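Local coordinates for protein probable enoyl-CoA hydratase/isomerase (Pseudomonas aeruginosa PAO1, PDB 5WYD) that probably acts as an enoyl-CoA hydratase/isomerase of the crotonase family, with an inferred role in making the diffusible signal factor, at residues 17-22 with 30-35; 47-52 with 98-103; 61-66 with 109-114. The protein carries 1 engineered substitution. All coordinates share one frame; numbering follows the deposited sequence.

Interaction 1: 17-22 with 30-35; sequences HKLTVE and ITINHP
Ile30 packs against Val21 through CG1, which lies 4.3 Å from Val21 CG2 on the face of the sheet that also carries Leu19 and Ile32. Its CA-H approaches Thr20 O. Thr31 comes next and forms a hydrogen-bonded antiparallel pair with Thr20: Thr20 N donates to Thr31 O at 3.0 Å, and Thr31 N donates to Thr20 O at 2.8 Å. On the other face the two threonine side chains cross obliquely. Thr20 OG1, set between its own backbone N and carbonyl carbon (chi1 82°), comes within 3.1 Å of Thr31 CB. Ile32 adds a loose apolar touch, its CG2 lying 4.5 Å from Leu19 CD1. At Asn33 the strand has ended, but the backbones are still close, with Asn33 N 2.7 Å from Lys18 O. The backbone N of His34 is hydrogen-bonded to Asn38 OD1; the placement of its ring beside Lys18 is doubtful, while the Lys18 ammonium forms a salt bridge with Asp41. This is a beta hairpin whose first strand, 19-24, is outermost in the sheet within the chain. Leu51 of helix 42-57 covers Val21 and Ile30, and strand 27-32 pairs with 19-24 along one edge and with 63-68 along the other.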
loop_
_atom_site.group_PDB
_atom_site.type_symbol
_atom_site.label_atom_id
_atom_site.label_comp_id
_atom_site.label_asym_id
_atom_site.label_seq_id
_atom_site.Cartn_x
_atom_site.Cartn_y
_atom_site.Cartn_z
ATOM N N HIS A 17 33.884 4.087 -24.010
ATOM C CA HIS A 17 34.190 5.197 -24.908
ATOM C C HIS A 17 32.924 5.736 -25.559
ATOM O O HIS A 17 32.869 6.907 -25.957
ATOM C CB HIS A 17 35.219 4.762 -25.947
ATOM C CG HIS A 17 36.632 4.857 -25.456
ATOM N ND1 HIS A 17 37.270 6.066 -25.273
ATOM C CD2 HIS A 17 37.524 3.904 -25.090
ATOM C CE1 HIS A 17 38.492 5.855 -24.819
ATOM N NE2 HIS A 17 38.672 4.551 -24.701
ATOM N N LYS A 18 31.885 4.905 -25.620
ATOM C CA LYS A 18 30.592 5.325 -26.143
ATOM C C LYS A 18 29.974 6.439 -25.316
ATOM O O LYS A 18 29.313 7.326 -25.850
ATOM C CB LYS A 18 29.674 4.130 -26.177
ATOM C CG LYS A 18 30.275 3.114 -27.061
ATOM C CD LYS A 18 29.425 1.900 -27.142
ATOM C CE LYS A 18 29.857 0.817 -26.172
ATOM N NZ LYS A 18 29.251 -0.509 -26.522
ATOM N N LEU A 19 30.169 6.434 -24.020
ATOM C CA LEU A 19 29.554 7.490 -23.241
ATOM C C LEU A 19 30.552 8.606 -23.022
ATOM O O LEU A 19 31.668 8.386 -22.537
ATOM C CB LEU A 19 29.014 6.939 -21.929
ATOM C CG LEU A 19 27.616 6.294 -22.008
ATOM C CD1 LEU A 19 27.490 5.183 -23.032
ATOM C CD2 LEU A 19 27.307 5.733 -20.622
ATOM N N THR A 20 30.145 9.799 -23.430
ATOM C CA THR A 20 30.977 10.983 -23.393
ATOM C C THR A 20 30.414 11.895 -22.336
ATOM O O THR A 20 29.209 12.167 -22.323
ATOM C CB THR A 20 30.973 11.712 -24.735
ATOM O OG1 THR A 20 29.801 12.536 -24.813
ATOM C CG2 THR A 20 30.981 10.726 -25.882
ATOM N N VAL A 21 31.279 12.365 -21.457
ATOM C CA VAL A 21 30.860 13.241 -20.389
ATOM C C VAL A 21 31.555 14.577 -20.581
ATOM O O VAL A 21 32.786 14.636 -20.708
ATOM C CB VAL A 21 31.169 12.651 -19.013
ATOM C CG1 VAL A 21 30.832 13.677 -17.986
ATOM C CG2 VAL A 21 30.389 11.389 -18.809
ATOM N N GLU A 22 30.766 15.639 -20.626
ATOM C CA GLU A 22 31.256 17.005 -20.708
ATOM C C GLU A 22 30.666 17.787 -19.552
ATOM O O GLU A 22 29.490 17.608 -19.223
ATOM C CB GLU A 22 30.877 17.640 -22.030
ATOM C CG GLU A 22 31.475 16.924 -23.199
ATOM C CD GLU A 22 30.963 17.466 -24.486
ATOM O OE1 GLU A 22 31.283 16.876 -25.535
ATOM O OE2 GLU A 22 30.230 18.480 -24.443
ATOM N N ILE A 30 26.160 14.071 -20.645
ATOM C CA ILE A 30 26.428 12.687 -20.994
ATOM C C ILE A 30 25.820 12.407 -22.350
ATOM O O ILE A 30 24.615 12.594 -22.536
ATOM C CB ILE A 30 25.823 11.731 -19.971
ATOM C CG1 ILE A 30 26.219 12.198 -18.581
ATOM C CG2 ILE A 30 26.261 10.340 -20.296
ATOM C CD1 ILE A 30 25.594 11.380 -17.483
ATOM N N THR A 31 26.621 11.904 -23.275
ATOM C CA THR A 31 26.111 11.595 -24.593
ATOM C C THR A 31 26.340 10.117 -24.863
ATOM O O THR A 31 27.431 9.594 -24.600
ATOM C CB THR A 31 26.791 12.456 -25.644
ATOM O OG1 THR A 31 26.501 13.832 -25.372
ATOM C CG2 THR A 31 26.212 12.136 -27.017
ATOM N N ILE A 32 25.270 9.428 -25.266
ATOM C CA ILE A 32 25.393 8.062 -25.750
ATOM C C ILE A 32 25.996 8.125 -27.136
ATOM O O ILE A 32 25.457 8.805 -28.021
ATOM C CB ILE A 32 24.029 7.389 -25.870
ATOM C CG1 ILE A 32 23.169 7.698 -24.676
ATOM C CG2 ILE A 32 24.218 5.887 -26.039
ATOM C CD1 ILE A 32 21.790 7.171 -24.878
ATOM N N ASN A 33 27.039 7.354 -27.365
ATOM C CA ASN A 33 27.723 7.367 -28.637
ATOM C C ASN A 33 27.956 5.930 -29.064
ATOM O O ASN A 33 29.077 5.439 -29.037
ATOM C CB ASN A 33 29.010 8.164 -28.524
ATOM C CG ASN A 33 29.646 8.436 -29.837
ATOM O OD1 ASN A 33 29.183 7.984 -30.883
ATOM N ND2 ASN A 33 30.736 9.188 -29.798
ATOM N N HIS A 34 26.894 5.263 -29.478
ATOM C CA HIS A 34 26.994 3.890 -29.942
ATOM C C HIS A 34 26.535 3.862 -31.387
ATOM O O HIS A 34 25.384 4.202 -31.673
ATOM C CB HIS A 34 26.157 2.959 -29.061
ATOM C CG HIS A 34 26.370 1.509 -29.341
ATOM N ND1 HIS A 34 25.394 0.723 -29.906
ATOM C CD2 HIS A 34 27.467 0.729 -29.234
ATOM C CE1 HIS A 34 25.858 -0.501 -30.068
ATOM N NE2 HIS A 34 27.119 -0.522 -29.675
ATOM N N PRO A 35 27.380 3.478 -32.335
ATOM C CA PRO A 35 26.806 3.605 -33.677
ATOM C C PRO A 35 26.036 2.353 -34.119
ATOM O O PRO A 35 26.234 1.283 -33.561
ATOM C CB PRO A 35 28.024 3.873 -34.544
ATOM C CG PRO A 35 29.023 4.509 -33.609
ATOM C CD PRO A 35 28.805 3.849 -32.284
#

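Interaction 2: 47-52 with 98-103; sequences GLRQLI and FGEAFE
Arg49 and Glu100 extend side by side from their helices, pointing the same way, and one carboxylate oxygen sits over the guanidinium face. This oxygen, Glu100 OE1, is 2.8 Å from Arg49 NH2 and 3.2 Å from Arg49 CZ, and the two planar groups are turned 74° apart. No N-H points at the oxygen, so the salt bridge is a matter of charge alone. The arginine chain bends at chi3 (-25°), which swings NE toward eclipsing CB. The other carboxylate oxygen, OE2, is held by a salt bridge to Arg96. In the crotonase fold these helices, 42-57 and 88-106, are consecutive connections between parallel strands of the core sheet; here their segments run 30° apart with axes 8.1 Å from each other. Such a close approach is consistent with the small Ala101 at the crossing, whose CA lies 4.1 Å from Arg49 CB. Beside Arg49 in sequence, Leu48 touches Ala101 CB with CD2 at 4.1 Å and meets the Phe102 ring obliquely at CD1. Although Phe102 leaves its backbone pointing away, the ring reaches back to this leucine; its CZ also sits at the edge of the Phe98 ring, in plane.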
loop_
_atom_site.group_PDB
_atom_site.type_symbol
_atom_site.label_atom_id
_atom_site.label_comp_id
_atom_site.label_asym_id
_atom_site.label_seq_id
_atom_site.Cartn_x
_atom_site.Cartn_y
_atom_site.Cartn_z
ATOM N N GLY A 47 28.274 1.550 -17.236
ATOM C CA GLY A 47 28.855 2.862 -17.076
ATOM C C GLY A 47 27.805 3.846 -16.616
ATOM O O GLY A 47 28.019 4.589 -15.655
ATOM N N LEU A 48 26.608 3.751 -17.197
ATOM C CA LEU A 48 25.556 4.688 -16.848
ATOM C C LEU A 48 25.258 4.617 -15.368
ATOM O O LEU A 48 25.303 5.633 -14.671
ATOM C CB LEU A 48 24.308 4.381 -17.645
ATOM C CG LEU A 48 23.220 5.314 -17.156
ATOM C CD1 LEU A 48 23.663 6.747 -17.305
ATOM C CD2 LEU A 48 21.935 5.021 -17.914
ATOM N N ARG A 49 25.055 3.405 -14.851
ATOM C CA ARG A 49 24.872 3.274 -13.418
ATOM C C ARG A 49 26.082 3.824 -12.684
ATOM O O ARG A 49 25.962 4.669 -11.796
ATOM C CB ARG A 49 24.708 1.814 -13.051
ATOM C CG ARG A 49 24.589 1.641 -11.563
ATOM C CD ARG A 49 24.946 0.249 -11.093
ATOM N NE ARG A 49 24.764 -0.761 -12.118
ATOM C CZ ARG A 49 25.562 -1.810 -12.235
ATOM N NH1 ARG A 49 26.579 -1.939 -11.396
ATOM N NH2 ARG A 49 25.342 -2.722 -13.177
ATOM N N GLN A 50 27.266 3.421 -13.107
ATOM C CA GLN A 50 28.447 3.915 -12.439
ATOM C C GLN A 50 28.544 5.411 -12.581
ATOM O O GLN A 50 28.812 6.115 -11.603
ATOM C CB GLN A 50 29.667 3.234 -13.027
ATOM C CG GLN A 50 29.709 1.769 -12.747
ATOM C CD GLN A 50 30.906 1.130 -13.359
ATOM O OE1 GLN A 50 31.615 1.750 -14.137
ATOM N NE2 GLN A 50 31.171 -0.103 -12.983
ATOM N N LEU A 51 28.248 5.924 -13.767
ATOM C CA LEU A 51 28.392 7.352 -13.953
ATOM C C LEU A 51 27.487 8.097 -12.992
ATOM O O LEU A 51 27.953 8.979 -12.262
ATOM C CB LEU A 51 28.125 7.702 -15.407
ATOM C CG LEU A 51 28.275 9.130 -15.872
ATOM C CD1 LEU A 51 29.632 9.641 -15.457
ATOM C CD2 LEU A 51 28.233 9.008 -17.381
ATOM N N ILE A 52 26.250 7.619 -12.837
ATOM C CA ILE A 52 25.293 8.278 -11.946
ATOM C C ILE A 52 25.803 8.308 -10.520
ATOM O O ILE A 52 25.688 9.325 -9.829
ATOM C CB ILE A 52 23.936 7.573 -12.016
ATOM C CG1 ILE A 52 23.367 7.666 -13.413
ATOM C CG2 ILE A 52 22.982 8.230 -11.063
ATOM C CD1 ILE A 52 23.080 9.095 -13.829
ATOM N N PHE A 98 19.254 -3.057 -17.386
ATOM C CA PHE A 98 18.419 -1.908 -17.718
ATOM C C PHE A 98 17.760 -1.355 -16.479
ATOM O O PHE A 98 17.735 -0.140 -16.259
ATOM C CB PHE A 98 17.321 -2.266 -18.715
ATOM C CG PHE A 98 17.736 -2.169 -20.150
ATOM C CD1 PHE A 98 17.935 -0.937 -20.725
ATOM C CD2 PHE A 98 17.833 -3.297 -20.946
ATOM C CE1 PHE A 98 18.296 -0.807 -22.043
ATOM C CE2 PHE A 98 18.167 -3.185 -22.285
ATOM C CZ PHE A 98 18.421 -1.931 -22.824
ATOM N N GLY A 99 17.210 -2.237 -15.655
ATOM C CA GLY A 99 16.544 -1.764 -14.466
ATOM C C GLY A 99 17.502 -1.029 -13.556
ATOM O O GLY A 99 17.245 0.101 -13.154
ATOM N N GLU A 100 18.668 -1.621 -13.313
ATOM C CA GLU A 100 19.638 -0.993 -12.422
ATOM C C GLU A 100 20.093 0.350 -12.951
ATOM O O GLU A 100 20.117 1.348 -12.213
ATOM C CB GLU A 100 20.855 -1.898 -12.227
ATOM C CG GLU A 100 20.589 -3.250 -11.629
ATOM C CD GLU A 100 21.853 -4.090 -11.559
ATOM O OE1 GLU A 100 22.938 -3.603 -11.947
ATOM O OE2 GLU A 100 21.787 -5.219 -11.042
ATOM N N ALA A 101 20.478 0.391 -14.226
ATOM C CA ALA A 101 20.990 1.628 -14.784
ATOM C C ALA A 101 19.906 2.691 -14.800
ATOM O O ALA A 101 20.077 3.778 -14.241
ATOM C CB ALA A 101 21.536 1.366 -16.190
ATOM N N PHE A 102 18.743 2.359 -15.355
ATOM C CA PHE A 102 17.676 3.350 -15.455
ATOM C C PHE A 102 17.185 3.793 -14.085
ATOM O O PHE A 102 16.884 4.975 -13.879
ATOM C CB PHE A 102 16.530 2.820 -16.294
ATOM C CG PHE A 102 16.880 2.671 -17.740
ATOM C CD1 PHE A 102 17.780 3.532 -18.360
ATOM C CD2 PHE A 102 16.285 1.701 -18.490
ATOM C CE1 PHE A 102 18.087 3.384 -19.691
ATOM C CE2 PHE A 102 16.560 1.581 -19.821
ATOM C CZ PHE A 102 17.466 2.402 -20.425
ATOM N N GLU A 103 17.060 2.865 -13.148
ATOM C CA GLU A 103 16.674 3.269 -11.807
ATOM C C GLU A 103 17.718 4.196 -11.207
ATOM O O GLU A 103 17.378 5.154 -10.504
ATOM C CB GLU A 103 16.468 2.036 -10.966
ATOM C CG GLU A 103 15.254 1.247 -11.399
ATOM C CD GLU A 103 15.241 -0.085 -10.727
ATOM O OE1 GLU A 103 14.294 -0.875 -10.921
ATOM O OE2 GLU A 103 16.187 -0.317 -9.960
#

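Interaction 3: 61-66 with 109-114; sequences IYALVV and RGVSIA
Tyr62 meets Gly110 through its carbonyl oxygen, which lies 3.6 Å from Gly110 CA; its phenol ring points away, with nothing of 109-114 on its faces or at its edge, and stacks instead with the ring of His26. The other flat group, the Arg109 guanidinium, is likewise engaged elsewhere, its NH2 forming a salt bridge with Asp59. Beyond these two residues the backbones join as parallel strands. Leu64 N donates to Val111 O at 2.7 Å, and Leu64 O accepts from Ile113 N, also at 2.7 Å. Ile113 O then accepts from Val66 N at 3.1 Å. Leu64 is thus gripped at both its N-H and its C=O. The pair forms the middle of the crotonase core sheet, and helix 88-106 provides the beta-alpha-beta crossover between the two strands. On one face, Ala63 CB lies 3.9 Å from Val111 CG1 and Val65 CG2 lies 4.2 Å from Ile113 CB; helix 200-211 packs over these four residues. On the other, Leu64 CD2 approaches Ser112 CB at 3.9 Å, while Leu64 also packs on Ile52 and Leu55 of helix 42-57. Ser112 OG, between its backbone N and carbonyl carbon (chi1 58°), is hydrogen-bonded to Asp132 N. Farther along this face Val66 CG2 touches Ala114 CB, and Cys131 packs on both residues.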
loop_
_atom_site.group_PDB
_atom_site.type_symbol
_atom_site.label_atom_id
_atom_site.label_comp_id
_atom_site.label_asym_id
_atom_site.label_seq_id
_atom_site.Cartn_x
_atom_site.Cartn_y
_atom_site.Cartn_z
ATOM N N ILE A 61 27.942 19.231 -9.272
ATOM C CA ILE A 61 26.975 19.022 -10.325
ATOM C C ILE A 61 25.567 19.142 -9.780
ATOM O O ILE A 61 25.181 18.404 -8.866
ATOM C CB ILE A 61 27.179 17.676 -11.002
ATOM C CG1 ILE A 61 28.532 17.736 -11.672
ATOM C CG2 ILE A 61 26.043 17.471 -11.964
ATOM C CD1 ILE A 61 28.623 18.890 -12.658
ATOM N N TYR A 62 24.795 20.056 -10.350
ATOM C CA TYR A 62 23.423 20.211 -9.934
ATOM C C TYR A 62 22.432 19.754 -10.977
ATOM O O TYR A 62 21.260 19.565 -10.640
ATOM C CB TYR A 62 23.125 21.666 -9.558
ATOM C CG TYR A 62 24.152 22.282 -8.657
ATOM C CD1 TYR A 62 24.677 21.571 -7.594
ATOM C CD2 TYR A 62 24.531 23.606 -8.812
ATOM C CE1 TYR A 62 25.598 22.140 -6.746
ATOM C CE2 TYR A 62 25.446 24.186 -7.959
ATOM C CZ TYR A 62 25.983 23.445 -6.921
ATOM O OH TYR A 62 26.901 23.996 -6.051
ATOM N N ALA A 63 22.857 19.571 -12.221
ATOM C CA ALA A 63 21.939 19.158 -13.272
ATOM C C ALA A 63 22.594 18.111 -14.155
ATOM O O ALA A 63 23.810 17.965 -14.160
ATOM C CB ALA A 63 21.460 20.342 -14.121
ATOM N N LEU A 64 21.760 17.323 -14.829
ATOM C CA LEU A 64 22.188 16.304 -15.778
ATOM C C LEU A 64 21.395 16.399 -17.074
ATOM O O LEU A 64 20.188 16.659 -17.050
ATOM C CB LEU A 64 22.051 14.911 -15.164
ATOM C CG LEU A 64 22.454 13.622 -15.867
ATOM C CD1 LEU A 64 22.513 12.561 -14.803
ATOM C CD2 LEU A 64 21.474 13.190 -16.946
ATOM N N VAL A 65 22.082 16.209 -18.200
ATOM C CA VAL A 65 21.476 16.187 -19.525
ATOM C C VAL A 65 21.982 14.952 -20.254
ATOM O O VAL A 65 23.148 14.569 -20.091
ATOM C CB VAL A 65 21.779 17.476 -20.321
ATOM C CG1 VAL A 65 21.207 17.406 -21.743
ATOM C CG2 VAL A 65 21.226 18.698 -19.574
ATOM N N VAL A 66 21.075 14.256 -20.936
ATOM C CA VAL A 66 21.409 13.115 -21.788
ATOM C C VAL A 66 20.800 13.319 -23.170
ATOM O O VAL A 66 19.598 13.581 -23.293
ATOM C CB VAL A 66 20.944 11.780 -21.186
ATOM C CG1 VAL A 66 21.669 11.533 -19.905
ATOM C CG2 VAL A 66 19.457 11.817 -20.932
ATOM N N ARG A 109 20.410 12.492 -7.774
ATOM C CA ARG A 109 19.961 13.509 -6.821
ATOM C C ARG A 109 19.633 14.822 -7.512
ATOM O O ARG A 109 18.689 15.515 -7.124
ATOM C CB ARG A 109 21.002 13.736 -5.730
ATOM C CG ARG A 109 22.389 14.108 -6.185
ATOM C CD ARG A 109 23.247 14.363 -4.970
ATOM N NE ARG A 109 24.543 14.893 -5.361
ATOM C CZ ARG A 109 25.446 15.369 -4.514
ATOM N NH1 ARG A 109 25.197 15.403 -3.210
ATOM N NH2 ARG A 109 26.591 15.828 -4.981
ATOM N N GLY A 110 20.447 15.212 -8.484
ATOM C CA GLY A 110 20.173 16.382 -9.280
ATOM C C GLY A 110 19.130 16.106 -10.336
ATOM O O GLY A 110 18.704 14.976 -10.537
ATOM N N VAL A 111 18.626 17.183 -10.932
ATOM C CA VAL A 111 17.640 17.054 -11.996
ATOM C C VAL A 111 18.292 16.493 -13.256
ATOM O O VAL A 111 19.411 16.856 -13.632
ATOM C CB VAL A 111 16.967 18.406 -12.275
ATOM C CG1 VAL A 111 17.998 19.383 -12.718
ATOM C CG2 VAL A 111 15.914 18.251 -13.341
ATOM N N SER A 112 17.586 15.599 -13.917
ATOM C CA SER A 112 18.021 14.982 -15.152
ATOM C C SER A 112 17.077 15.469 -16.242
ATOM O O SER A 112 15.855 15.468 -16.066
ATOM C CB SER A 112 18.035 13.450 -15.036
ATOM O OG SER A 112 16.769 12.904 -14.680
ATOM N N ILE A 113 17.643 15.947 -17.332
ATOM C CA ILE A 113 16.870 16.468 -18.444
ATOM C C ILE A 113 17.212 15.589 -19.633
ATOM O O ILE A 113 18.393 15.387 -19.940
ATOM C CB ILE A 113 17.207 17.942 -18.742
ATOM C CG1 ILE A 113 17.129 18.804 -17.495
ATOM C CG2 ILE A 113 16.247 18.529 -19.747
ATOM C CD1 ILE A 113 17.584 20.153 -17.803
ATOM N N ALA A 114 16.189 15.099 -20.317
ATOM C CA ALA A 114 16.373 14.245 -21.474
ATOM C C ALA A 114 16.166 15.082 -22.719
ATOM O O ALA A 114 15.068 15.589 -22.945
ATOM C CB ALA A 114 15.368 13.107 -21.443
#

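In the fold
The three contacts sit in one crotonase domain, their centres 14 Å apart except for interactions 1 and 3, at 16 Å. Interaction 1 closes before the others open, whereas interactions 2 and 3 interleave along the chain. Interactions 1 and 3 share the core sheet, since strands 27-32 and 63-68 are neighbours in it, with a probable hydrogen bond between Ile30 N and Val65 O at 3.1 Å. Helix 42-57, which follows the hairpin, packs on one face of the sheet, its Leu51 and Ile52 linking the hairpin and the parallel strands to the helix pair. Glu103, in segment 98-103, forms a salt bridge with Arg242 of a second subunit, placing this end of the helix pair at a subunit interface.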